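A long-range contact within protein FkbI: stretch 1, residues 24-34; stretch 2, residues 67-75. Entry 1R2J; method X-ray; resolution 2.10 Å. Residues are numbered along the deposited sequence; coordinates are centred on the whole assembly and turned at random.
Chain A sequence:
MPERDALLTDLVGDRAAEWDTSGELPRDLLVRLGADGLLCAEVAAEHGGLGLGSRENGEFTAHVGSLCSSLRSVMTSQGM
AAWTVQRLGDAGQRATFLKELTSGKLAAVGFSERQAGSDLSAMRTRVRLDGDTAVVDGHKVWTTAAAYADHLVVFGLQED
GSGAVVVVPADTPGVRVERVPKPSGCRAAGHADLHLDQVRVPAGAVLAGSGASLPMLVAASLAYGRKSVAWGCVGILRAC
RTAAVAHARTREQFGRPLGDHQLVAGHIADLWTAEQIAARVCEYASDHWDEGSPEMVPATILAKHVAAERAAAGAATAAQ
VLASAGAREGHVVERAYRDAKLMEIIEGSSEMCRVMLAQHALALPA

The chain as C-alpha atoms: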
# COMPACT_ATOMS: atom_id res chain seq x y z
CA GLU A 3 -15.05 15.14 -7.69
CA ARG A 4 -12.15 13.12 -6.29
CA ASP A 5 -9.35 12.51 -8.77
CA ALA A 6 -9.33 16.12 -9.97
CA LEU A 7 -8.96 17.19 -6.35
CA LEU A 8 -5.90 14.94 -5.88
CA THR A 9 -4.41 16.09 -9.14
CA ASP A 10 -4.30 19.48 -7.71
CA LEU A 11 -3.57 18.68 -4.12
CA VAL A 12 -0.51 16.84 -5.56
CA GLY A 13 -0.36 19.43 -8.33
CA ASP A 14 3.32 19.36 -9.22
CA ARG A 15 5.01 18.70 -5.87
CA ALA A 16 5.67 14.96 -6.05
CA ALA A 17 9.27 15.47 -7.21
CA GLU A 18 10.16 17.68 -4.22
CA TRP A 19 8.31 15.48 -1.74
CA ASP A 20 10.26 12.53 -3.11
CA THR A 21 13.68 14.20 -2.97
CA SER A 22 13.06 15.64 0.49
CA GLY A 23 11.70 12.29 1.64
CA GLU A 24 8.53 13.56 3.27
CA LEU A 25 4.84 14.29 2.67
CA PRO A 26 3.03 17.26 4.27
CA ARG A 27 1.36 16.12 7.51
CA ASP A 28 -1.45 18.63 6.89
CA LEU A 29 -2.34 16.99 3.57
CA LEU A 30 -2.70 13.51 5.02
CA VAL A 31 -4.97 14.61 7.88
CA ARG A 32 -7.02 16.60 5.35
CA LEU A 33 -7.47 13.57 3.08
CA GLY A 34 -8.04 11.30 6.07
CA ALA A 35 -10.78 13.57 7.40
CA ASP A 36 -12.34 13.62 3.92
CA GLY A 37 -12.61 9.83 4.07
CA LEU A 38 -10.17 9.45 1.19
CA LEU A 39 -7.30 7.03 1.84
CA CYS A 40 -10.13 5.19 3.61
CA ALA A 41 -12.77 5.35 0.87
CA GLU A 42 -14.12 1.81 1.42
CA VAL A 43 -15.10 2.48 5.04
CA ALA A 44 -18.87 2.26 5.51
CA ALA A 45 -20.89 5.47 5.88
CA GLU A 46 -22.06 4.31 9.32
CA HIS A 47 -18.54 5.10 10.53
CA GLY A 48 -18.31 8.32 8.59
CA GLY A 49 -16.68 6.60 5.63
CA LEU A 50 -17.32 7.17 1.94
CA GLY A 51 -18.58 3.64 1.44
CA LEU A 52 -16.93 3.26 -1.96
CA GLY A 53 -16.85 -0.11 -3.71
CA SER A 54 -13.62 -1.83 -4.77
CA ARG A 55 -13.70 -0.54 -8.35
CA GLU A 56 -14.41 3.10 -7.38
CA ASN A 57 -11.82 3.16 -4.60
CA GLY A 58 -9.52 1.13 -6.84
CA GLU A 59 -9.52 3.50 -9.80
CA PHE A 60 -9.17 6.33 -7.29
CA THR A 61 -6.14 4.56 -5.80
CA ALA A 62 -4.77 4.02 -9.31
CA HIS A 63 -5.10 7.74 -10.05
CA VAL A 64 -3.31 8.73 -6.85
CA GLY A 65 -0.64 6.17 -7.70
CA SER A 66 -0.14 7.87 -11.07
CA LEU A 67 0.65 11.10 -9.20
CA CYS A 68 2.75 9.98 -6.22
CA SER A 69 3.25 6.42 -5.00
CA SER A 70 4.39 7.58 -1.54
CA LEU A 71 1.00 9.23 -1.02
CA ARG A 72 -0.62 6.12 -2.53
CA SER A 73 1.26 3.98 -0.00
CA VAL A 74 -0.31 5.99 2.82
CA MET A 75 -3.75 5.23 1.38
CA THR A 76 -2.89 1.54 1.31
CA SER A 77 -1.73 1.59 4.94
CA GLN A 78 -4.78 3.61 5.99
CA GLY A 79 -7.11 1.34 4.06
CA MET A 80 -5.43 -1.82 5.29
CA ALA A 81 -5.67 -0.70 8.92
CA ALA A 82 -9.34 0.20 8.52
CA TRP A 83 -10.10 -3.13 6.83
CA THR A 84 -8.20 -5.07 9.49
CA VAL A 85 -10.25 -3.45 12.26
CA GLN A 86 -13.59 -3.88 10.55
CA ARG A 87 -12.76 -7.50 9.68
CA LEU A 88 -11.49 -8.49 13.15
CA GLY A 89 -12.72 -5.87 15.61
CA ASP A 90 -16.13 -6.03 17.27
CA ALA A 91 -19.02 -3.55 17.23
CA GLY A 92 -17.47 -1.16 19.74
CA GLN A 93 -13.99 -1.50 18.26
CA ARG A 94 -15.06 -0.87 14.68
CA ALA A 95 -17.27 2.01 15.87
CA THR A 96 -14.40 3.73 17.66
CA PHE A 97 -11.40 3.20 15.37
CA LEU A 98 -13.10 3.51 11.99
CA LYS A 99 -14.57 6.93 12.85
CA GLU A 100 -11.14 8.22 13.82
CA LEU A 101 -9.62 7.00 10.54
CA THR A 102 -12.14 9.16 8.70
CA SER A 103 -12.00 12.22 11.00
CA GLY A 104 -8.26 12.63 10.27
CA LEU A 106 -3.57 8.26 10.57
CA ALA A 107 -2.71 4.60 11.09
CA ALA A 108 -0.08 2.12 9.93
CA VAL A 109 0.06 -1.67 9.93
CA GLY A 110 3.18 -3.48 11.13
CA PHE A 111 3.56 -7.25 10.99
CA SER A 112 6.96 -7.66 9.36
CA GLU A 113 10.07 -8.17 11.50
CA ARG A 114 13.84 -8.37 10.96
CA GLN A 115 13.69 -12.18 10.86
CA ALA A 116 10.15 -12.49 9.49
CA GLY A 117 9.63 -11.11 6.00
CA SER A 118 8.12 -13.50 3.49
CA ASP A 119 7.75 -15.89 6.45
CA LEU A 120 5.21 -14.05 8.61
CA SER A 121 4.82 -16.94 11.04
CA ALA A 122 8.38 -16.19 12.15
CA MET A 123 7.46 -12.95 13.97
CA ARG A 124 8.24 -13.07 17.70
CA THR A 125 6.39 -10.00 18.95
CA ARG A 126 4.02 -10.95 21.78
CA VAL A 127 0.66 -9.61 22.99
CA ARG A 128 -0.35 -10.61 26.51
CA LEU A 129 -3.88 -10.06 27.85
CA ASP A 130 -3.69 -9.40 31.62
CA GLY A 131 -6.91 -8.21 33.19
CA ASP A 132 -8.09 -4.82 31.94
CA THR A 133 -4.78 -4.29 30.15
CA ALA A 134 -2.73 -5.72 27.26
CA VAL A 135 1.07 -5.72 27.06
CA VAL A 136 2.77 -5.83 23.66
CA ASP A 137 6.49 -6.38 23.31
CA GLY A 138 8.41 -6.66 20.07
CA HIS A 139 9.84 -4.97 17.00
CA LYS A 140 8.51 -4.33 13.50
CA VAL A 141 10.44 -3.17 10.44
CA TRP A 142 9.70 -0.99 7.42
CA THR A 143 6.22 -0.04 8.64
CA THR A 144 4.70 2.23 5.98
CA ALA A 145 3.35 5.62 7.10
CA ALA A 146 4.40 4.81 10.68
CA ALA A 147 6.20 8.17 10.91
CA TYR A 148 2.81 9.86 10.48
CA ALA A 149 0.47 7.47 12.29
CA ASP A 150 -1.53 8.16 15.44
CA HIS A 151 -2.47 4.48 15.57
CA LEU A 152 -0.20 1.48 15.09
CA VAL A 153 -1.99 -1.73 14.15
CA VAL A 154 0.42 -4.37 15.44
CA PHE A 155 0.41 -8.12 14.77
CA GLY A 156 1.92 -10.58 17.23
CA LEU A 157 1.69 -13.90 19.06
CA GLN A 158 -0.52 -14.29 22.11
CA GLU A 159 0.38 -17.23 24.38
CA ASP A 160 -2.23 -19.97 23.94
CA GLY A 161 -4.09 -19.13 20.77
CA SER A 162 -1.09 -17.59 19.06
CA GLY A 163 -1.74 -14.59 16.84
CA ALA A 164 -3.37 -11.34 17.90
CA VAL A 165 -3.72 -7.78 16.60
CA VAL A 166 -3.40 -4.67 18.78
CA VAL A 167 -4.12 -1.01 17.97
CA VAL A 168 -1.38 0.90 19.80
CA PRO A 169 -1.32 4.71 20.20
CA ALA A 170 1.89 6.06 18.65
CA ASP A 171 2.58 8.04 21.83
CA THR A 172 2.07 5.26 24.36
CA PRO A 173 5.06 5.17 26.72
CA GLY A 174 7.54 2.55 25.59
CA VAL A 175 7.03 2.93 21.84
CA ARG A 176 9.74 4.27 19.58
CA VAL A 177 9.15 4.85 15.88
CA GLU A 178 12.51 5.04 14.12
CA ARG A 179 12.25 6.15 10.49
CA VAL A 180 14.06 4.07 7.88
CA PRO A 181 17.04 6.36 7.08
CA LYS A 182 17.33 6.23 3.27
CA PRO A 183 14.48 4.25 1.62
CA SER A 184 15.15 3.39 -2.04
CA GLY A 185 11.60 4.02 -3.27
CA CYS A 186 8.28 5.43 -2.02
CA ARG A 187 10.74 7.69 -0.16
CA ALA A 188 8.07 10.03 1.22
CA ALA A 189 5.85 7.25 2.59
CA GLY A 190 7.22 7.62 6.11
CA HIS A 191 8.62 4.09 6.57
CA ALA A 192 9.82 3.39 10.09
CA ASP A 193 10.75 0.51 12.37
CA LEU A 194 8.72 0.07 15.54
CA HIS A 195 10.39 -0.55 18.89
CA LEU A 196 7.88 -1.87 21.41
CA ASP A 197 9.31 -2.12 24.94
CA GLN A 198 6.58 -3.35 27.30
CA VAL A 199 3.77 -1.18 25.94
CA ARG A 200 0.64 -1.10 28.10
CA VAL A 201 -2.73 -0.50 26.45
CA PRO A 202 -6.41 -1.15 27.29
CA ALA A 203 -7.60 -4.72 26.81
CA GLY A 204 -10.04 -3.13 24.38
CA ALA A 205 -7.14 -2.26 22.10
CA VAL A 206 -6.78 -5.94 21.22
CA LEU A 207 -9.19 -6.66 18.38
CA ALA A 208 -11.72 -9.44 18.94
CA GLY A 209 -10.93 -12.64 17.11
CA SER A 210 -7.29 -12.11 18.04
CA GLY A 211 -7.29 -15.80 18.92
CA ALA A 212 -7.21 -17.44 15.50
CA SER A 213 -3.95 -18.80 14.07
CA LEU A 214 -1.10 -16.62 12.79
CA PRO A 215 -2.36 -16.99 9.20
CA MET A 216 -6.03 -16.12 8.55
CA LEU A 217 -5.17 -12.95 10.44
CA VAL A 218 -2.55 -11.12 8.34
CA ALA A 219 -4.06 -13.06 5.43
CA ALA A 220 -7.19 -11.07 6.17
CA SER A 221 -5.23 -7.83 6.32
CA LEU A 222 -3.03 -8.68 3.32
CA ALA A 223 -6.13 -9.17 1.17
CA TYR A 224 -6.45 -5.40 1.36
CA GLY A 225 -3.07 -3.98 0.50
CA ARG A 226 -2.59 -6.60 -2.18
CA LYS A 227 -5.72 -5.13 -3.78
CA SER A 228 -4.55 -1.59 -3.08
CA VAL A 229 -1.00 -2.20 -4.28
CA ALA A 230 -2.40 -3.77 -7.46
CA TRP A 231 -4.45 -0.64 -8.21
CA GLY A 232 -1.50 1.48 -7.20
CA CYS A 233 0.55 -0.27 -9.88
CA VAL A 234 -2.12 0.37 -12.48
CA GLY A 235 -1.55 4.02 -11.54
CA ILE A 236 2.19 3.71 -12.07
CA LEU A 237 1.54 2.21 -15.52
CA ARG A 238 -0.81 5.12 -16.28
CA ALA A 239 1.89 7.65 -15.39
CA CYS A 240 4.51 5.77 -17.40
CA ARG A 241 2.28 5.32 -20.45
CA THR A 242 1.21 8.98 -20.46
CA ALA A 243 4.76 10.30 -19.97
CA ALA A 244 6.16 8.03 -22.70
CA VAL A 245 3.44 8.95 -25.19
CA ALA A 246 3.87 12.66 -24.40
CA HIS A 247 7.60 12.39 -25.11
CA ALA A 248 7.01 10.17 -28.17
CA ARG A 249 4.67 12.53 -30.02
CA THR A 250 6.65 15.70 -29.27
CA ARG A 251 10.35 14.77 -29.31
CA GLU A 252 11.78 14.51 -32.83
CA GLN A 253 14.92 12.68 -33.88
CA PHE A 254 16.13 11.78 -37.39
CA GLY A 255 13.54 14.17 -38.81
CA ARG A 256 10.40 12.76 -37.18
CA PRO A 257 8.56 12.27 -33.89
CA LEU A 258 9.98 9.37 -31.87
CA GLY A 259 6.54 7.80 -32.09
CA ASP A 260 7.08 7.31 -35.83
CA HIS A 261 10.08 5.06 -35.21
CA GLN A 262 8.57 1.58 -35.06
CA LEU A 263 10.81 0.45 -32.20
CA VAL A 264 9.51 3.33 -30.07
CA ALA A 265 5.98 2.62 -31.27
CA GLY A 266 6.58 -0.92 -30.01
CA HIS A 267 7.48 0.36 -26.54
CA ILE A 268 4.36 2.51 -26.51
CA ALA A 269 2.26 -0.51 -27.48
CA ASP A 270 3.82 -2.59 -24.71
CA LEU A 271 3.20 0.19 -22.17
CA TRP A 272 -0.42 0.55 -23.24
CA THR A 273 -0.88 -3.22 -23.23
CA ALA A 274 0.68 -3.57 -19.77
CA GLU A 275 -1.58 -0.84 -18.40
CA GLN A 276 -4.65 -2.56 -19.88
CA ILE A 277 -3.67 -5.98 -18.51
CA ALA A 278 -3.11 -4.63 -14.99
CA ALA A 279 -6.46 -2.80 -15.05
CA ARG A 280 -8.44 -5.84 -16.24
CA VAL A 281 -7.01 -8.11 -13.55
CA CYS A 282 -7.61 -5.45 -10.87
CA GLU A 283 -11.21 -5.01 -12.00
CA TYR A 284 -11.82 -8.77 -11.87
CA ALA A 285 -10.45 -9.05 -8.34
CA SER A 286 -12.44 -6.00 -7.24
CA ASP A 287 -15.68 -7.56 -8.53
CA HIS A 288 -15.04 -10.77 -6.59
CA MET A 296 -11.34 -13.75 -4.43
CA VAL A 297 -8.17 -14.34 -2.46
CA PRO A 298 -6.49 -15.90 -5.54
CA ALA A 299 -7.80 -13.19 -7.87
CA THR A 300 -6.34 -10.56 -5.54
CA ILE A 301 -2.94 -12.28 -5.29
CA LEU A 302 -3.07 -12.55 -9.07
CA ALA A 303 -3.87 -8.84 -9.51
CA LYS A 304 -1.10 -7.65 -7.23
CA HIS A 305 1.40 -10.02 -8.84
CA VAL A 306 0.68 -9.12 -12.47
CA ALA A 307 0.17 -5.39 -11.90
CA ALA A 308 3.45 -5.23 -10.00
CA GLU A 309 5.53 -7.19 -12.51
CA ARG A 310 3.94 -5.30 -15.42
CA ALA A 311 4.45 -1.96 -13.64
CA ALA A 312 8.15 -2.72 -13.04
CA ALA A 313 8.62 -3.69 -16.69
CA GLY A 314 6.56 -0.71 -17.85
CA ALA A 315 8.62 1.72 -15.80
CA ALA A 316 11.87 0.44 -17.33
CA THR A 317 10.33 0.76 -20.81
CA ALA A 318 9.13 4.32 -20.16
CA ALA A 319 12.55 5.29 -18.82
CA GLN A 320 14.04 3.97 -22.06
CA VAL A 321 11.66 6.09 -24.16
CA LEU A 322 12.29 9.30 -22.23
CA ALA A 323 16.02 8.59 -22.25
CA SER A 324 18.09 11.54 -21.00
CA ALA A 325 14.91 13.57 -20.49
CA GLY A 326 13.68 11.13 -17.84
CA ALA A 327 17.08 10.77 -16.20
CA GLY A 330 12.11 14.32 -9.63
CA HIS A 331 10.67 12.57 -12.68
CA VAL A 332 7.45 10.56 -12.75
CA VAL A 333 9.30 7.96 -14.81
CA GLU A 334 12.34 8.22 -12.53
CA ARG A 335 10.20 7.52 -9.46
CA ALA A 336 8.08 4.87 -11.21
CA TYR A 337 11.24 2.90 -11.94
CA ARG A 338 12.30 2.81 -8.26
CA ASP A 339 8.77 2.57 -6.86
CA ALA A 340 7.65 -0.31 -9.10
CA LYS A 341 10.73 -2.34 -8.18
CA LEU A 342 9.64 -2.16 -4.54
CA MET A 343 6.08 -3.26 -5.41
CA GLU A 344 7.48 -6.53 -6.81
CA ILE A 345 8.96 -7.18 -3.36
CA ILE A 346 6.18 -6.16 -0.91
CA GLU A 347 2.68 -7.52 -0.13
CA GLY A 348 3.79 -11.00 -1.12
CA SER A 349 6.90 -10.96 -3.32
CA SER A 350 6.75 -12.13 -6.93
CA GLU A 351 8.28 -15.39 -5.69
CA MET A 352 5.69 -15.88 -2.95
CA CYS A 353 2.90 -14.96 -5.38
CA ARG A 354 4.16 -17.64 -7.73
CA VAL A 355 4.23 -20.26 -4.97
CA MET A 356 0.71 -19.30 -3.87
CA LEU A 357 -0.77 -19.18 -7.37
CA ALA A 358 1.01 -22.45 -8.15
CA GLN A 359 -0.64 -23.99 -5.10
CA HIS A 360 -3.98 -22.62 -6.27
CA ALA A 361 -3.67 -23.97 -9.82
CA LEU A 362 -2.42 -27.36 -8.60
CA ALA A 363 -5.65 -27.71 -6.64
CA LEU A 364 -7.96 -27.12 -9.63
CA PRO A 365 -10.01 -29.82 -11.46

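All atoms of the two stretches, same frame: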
# COMPACT_ATOMS: atom_id res chain seq x y z
N GLU A 24 9.64 13.37 2.36
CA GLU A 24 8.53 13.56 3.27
C GLU A 24 7.28 14.18 2.64
O GLU A 24 7.38 14.99 1.72
CB GLU A 24 8.97 14.41 4.46
CG GLU A 24 8.19 14.10 5.74
CD GLU A 24 8.68 14.89 6.94
OE1 GLU A 24 8.30 14.53 8.08
OE2 GLU A 24 9.45 15.86 6.75
N LEU A 25 6.12 13.78 3.14
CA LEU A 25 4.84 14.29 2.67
C LEU A 25 4.34 15.29 3.72
O LEU A 25 4.66 15.17 4.90
CB LEU A 25 3.83 13.16 2.54
CG LEU A 25 4.01 12.09 1.45
CD1 LEU A 25 2.99 10.98 1.65
CD2 LEU A 25 3.85 12.73 0.08
N PRO A 26 3.55 16.28 3.31
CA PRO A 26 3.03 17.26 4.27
C PRO A 26 2.01 16.61 5.20
O PRO A 26 1.02 16.03 4.74
CB PRO A 26 2.37 18.32 3.38
CG PRO A 26 3.02 18.14 2.04
CD PRO A 26 3.19 16.65 1.93
N ARG A 27 2.26 16.69 6.51
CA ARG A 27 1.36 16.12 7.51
C ARG A 27 -0.06 16.66 7.34
O ARG A 27 -1.03 15.92 7.45
CB ARG A 27 1.87 16.47 8.91
CG ARG A 27 2.32 17.92 9.05
CD ARG A 27 2.60 18.32 10.50
NE ARG A 27 1.38 18.56 11.26
CZ ARG A 27 1.35 19.00 12.51
NH1 ARG A 27 2.49 19.25 13.15
NH2 ARG A 27 0.19 19.19 13.14
N ASP A 28 -0.16 17.97 7.09
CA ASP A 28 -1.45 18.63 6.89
C ASP A 28 -2.28 18.05 5.75
O ASP A 28 -3.51 18.05 5.82
CB ASP A 28 -1.24 20.13 6.63
CG ASP A 28 -0.99 20.92 7.90
OD1 ASP A 28 -0.74 22.15 7.80
OD2 ASP A 28 -1.03 20.32 9.00
N LEU A 29 -1.62 17.56 4.71
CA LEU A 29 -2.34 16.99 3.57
C LEU A 29 -2.98 15.66 3.93
O LEU A 29 -4.12 15.38 3.56
CB LEU A 29 -1.41 16.79 2.37
CG LEU A 29 -2.12 16.14 1.17
CD1 LEU A 29 -3.14 17.12 0.60
CD2 LEU A 29 -1.11 15.76 0.10
N LEU A 30 -2.22 14.83 4.64
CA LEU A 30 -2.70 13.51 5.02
C LEU A 30 -3.91 13.59 5.95
O LEU A 30 -4.90 12.88 5.74
CB LEU A 30 -1.56 12.72 5.67
CG LEU A 30 -0.31 12.57 4.80
CD1 LEU A 30 0.73 11.69 5.50
CD2 LEU A 30 -0.69 11.94 3.46
N VAL A 31 -3.85 14.46 6.96
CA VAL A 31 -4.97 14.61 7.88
C VAL A 31 -6.20 15.12 7.12
O VAL A 31 -7.32 14.69 7.38
CB VAL A 31 -4.62 15.60 9.03
CG1 VAL A 31 -4.07 16.88 8.46
CG2 VAL A 31 -5.85 15.89 9.87
N ARG A 32 -5.96 16.02 6.17
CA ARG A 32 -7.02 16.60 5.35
C ARG A 32 -7.72 15.51 4.54
O ARG A 32 -8.95 15.42 4.51
CB ARG A 32 -6.40 17.64 4.41
CG ARG A 32 -7.36 18.69 3.87
CD ARG A 32 -8.07 18.26 2.60
NE ARG A 32 -8.14 19.37 1.65
CZ ARG A 32 -9.05 19.49 0.69
NH1 ARG A 32 -9.99 18.56 0.54
NH2 ARG A 32 -9.03 20.54 -0.12
N LEU A 33 -6.93 14.67 3.87
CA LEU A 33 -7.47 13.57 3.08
C LEU A 33 -8.11 12.52 3.99
O LEU A 33 -9.14 11.93 3.64
CB LEU A 33 -6.35 12.92 2.26
CG LEU A 33 -5.89 13.55 0.94
CD1 LEU A 33 -5.79 15.05 1.07
CD2 LEU A 33 -4.54 12.96 0.56
N GLY A 34 -7.50 12.28 5.14
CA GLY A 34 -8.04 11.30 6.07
C GLY A 34 -9.41 11.73 6.56
O GLY A 34 -10.35 10.93 6.60
N LEU A 67 0.13 9.80 -9.61
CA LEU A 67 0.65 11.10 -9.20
C LEU A 67 1.85 10.98 -8.26
O LEU A 67 2.89 11.61 -8.48
CB LEU A 67 -0.45 11.90 -8.50
CG LEU A 67 -1.74 12.16 -9.28
CD1 LEU A 67 -2.78 12.79 -8.35
CD2 LEU A 67 -1.45 13.06 -10.47
N CYS A 68 1.69 10.19 -7.21
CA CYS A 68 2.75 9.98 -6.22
C CYS A 68 2.49 8.66 -5.52
O CYS A 68 1.45 8.48 -4.89
CB CYS A 68 2.74 11.12 -5.20
SG CYS A 68 3.77 10.81 -3.75
N SER A 69 3.43 7.73 -5.62
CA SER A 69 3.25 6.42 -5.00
C SER A 69 3.51 6.43 -3.49
O SER A 69 3.13 5.49 -2.79
CB SER A 69 4.13 5.37 -5.69
OG SER A 69 3.75 5.21 -7.05
N SER A 70 4.16 7.48 -2.98
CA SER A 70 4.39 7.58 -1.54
C SER A 70 3.02 7.89 -0.91
O SER A 70 2.60 7.26 0.07
CB SER A 70 5.36 8.71 -1.19
OG SER A 70 6.70 8.37 -1.46
N LEU A 71 2.32 8.85 -1.50
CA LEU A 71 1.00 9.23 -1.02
C LEU A 71 0.08 8.01 -1.14
O LEU A 71 -0.69 7.72 -0.22
CB LEU A 71 0.45 10.40 -1.84
CG LEU A 71 -0.97 10.88 -1.52
CD1 LEU A 71 -1.07 11.26 -0.05
CD2 LEU A 71 -1.30 12.09 -2.40
N ARG A 72 0.19 7.31 -2.26
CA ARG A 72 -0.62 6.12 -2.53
C ARG A 72 -0.36 5.07 -1.44
O ARG A 72 -1.28 4.40 -0.98
CB ARG A 72 -0.25 5.55 -3.90
CG ARG A 72 -1.29 4.65 -4.57
CD ARG A 72 -1.29 3.23 -4.04
NE ARG A 72 0.03 2.65 -3.82
CZ ARG A 72 1.03 2.60 -4.71
NH1 ARG A 72 0.89 3.13 -5.93
NH2 ARG A 72 2.16 2.00 -4.37
N SER A 73 0.90 4.95 -1.03
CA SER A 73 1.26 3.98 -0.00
C SER A 73 0.58 4.29 1.33
O SER A 73 0.25 3.37 2.09
CB SER A 73 2.78 3.93 0.18
OG SER A 73 3.40 3.35 -0.96
N VAL A 74 0.36 5.57 1.60
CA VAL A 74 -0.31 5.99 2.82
C VAL A 74 -1.76 5.54 2.77
O VAL A 74 -2.33 5.11 3.77
CB VAL A 74 -0.24 7.52 3.01
CG1 VAL A 74 -0.99 7.94 4.28
CG2 VAL A 74 1.21 7.96 3.12
N MET A 75 -2.36 5.65 1.58
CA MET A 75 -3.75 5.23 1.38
C MET A 75 -3.86 3.73 1.60
O MET A 75 -4.85 3.25 2.16
CB MET A 75 -4.21 5.53 -0.06
CG MET A 75 -4.23 6.99 -0.43
SD MET A 75 -4.76 7.22 -2.15
CE MET A 75 -6.37 6.37 -2.14

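Two helices need not touch backbone to backbone to be held in register; interlocking aliphatic side chains can span the gap, and this contact in FkbI is a compact example. Its centre is Leu 71, whose CA-to-CB bond points sideways, but in the t,p rotamer the end of the side chain comes nearer to the first stretch. Leu 71 CD1 lies 3.6 Å from Leu 30 CD2 and 3.9 Å from Leu 33 CD2, and both methyls of Leu 71 come close to Leu 29 CD2, CD2 at 4.4 Å and CD1 at 4.5 Å. Three leucines of one helix thus meet the end of a single leucine of the other, a meeting of branched hydrocarbon surfaces that needs no directional bond.

Val 74, one turn further along, extends the apolar patch. Its CG1 sits 4.1 Å from Leu 30 CD2, and its CG2 lies 3.8 Å from CD1 of Leu 25. The latter residue precedes the first helix and supplies the whole of that loop's share of the contact: its CD1 also rests against the backbone of the second helix, 3.8 Å from Leu 71 CA.

The helix axes approach no closer than 11.7 Å and cross at -44°, a spacing bridged by side chains, with 281 Å² buried in all. No hydrogen bond links the two stretches.

The polar groups at the margin find their partners within their own stretch or elsewhere in the structure. Cys 68 occupies the N-cap position, where its SG accepts a capping bond from Leu 71 N at 3.3 Å; the same sulfur offers an apolar surface to Leu 25, with SG 4.3 Å from CD2. Ser 70 places its CB 4.3 Å from Leu 25 CD1, while its hydroxyl is hydrogen-bonded elsewhere in the structure. Beyond the contact, Ser 73 OG donates to Ser 69 O at 2.8 Å, satisfying the hydroxyl within its own helix.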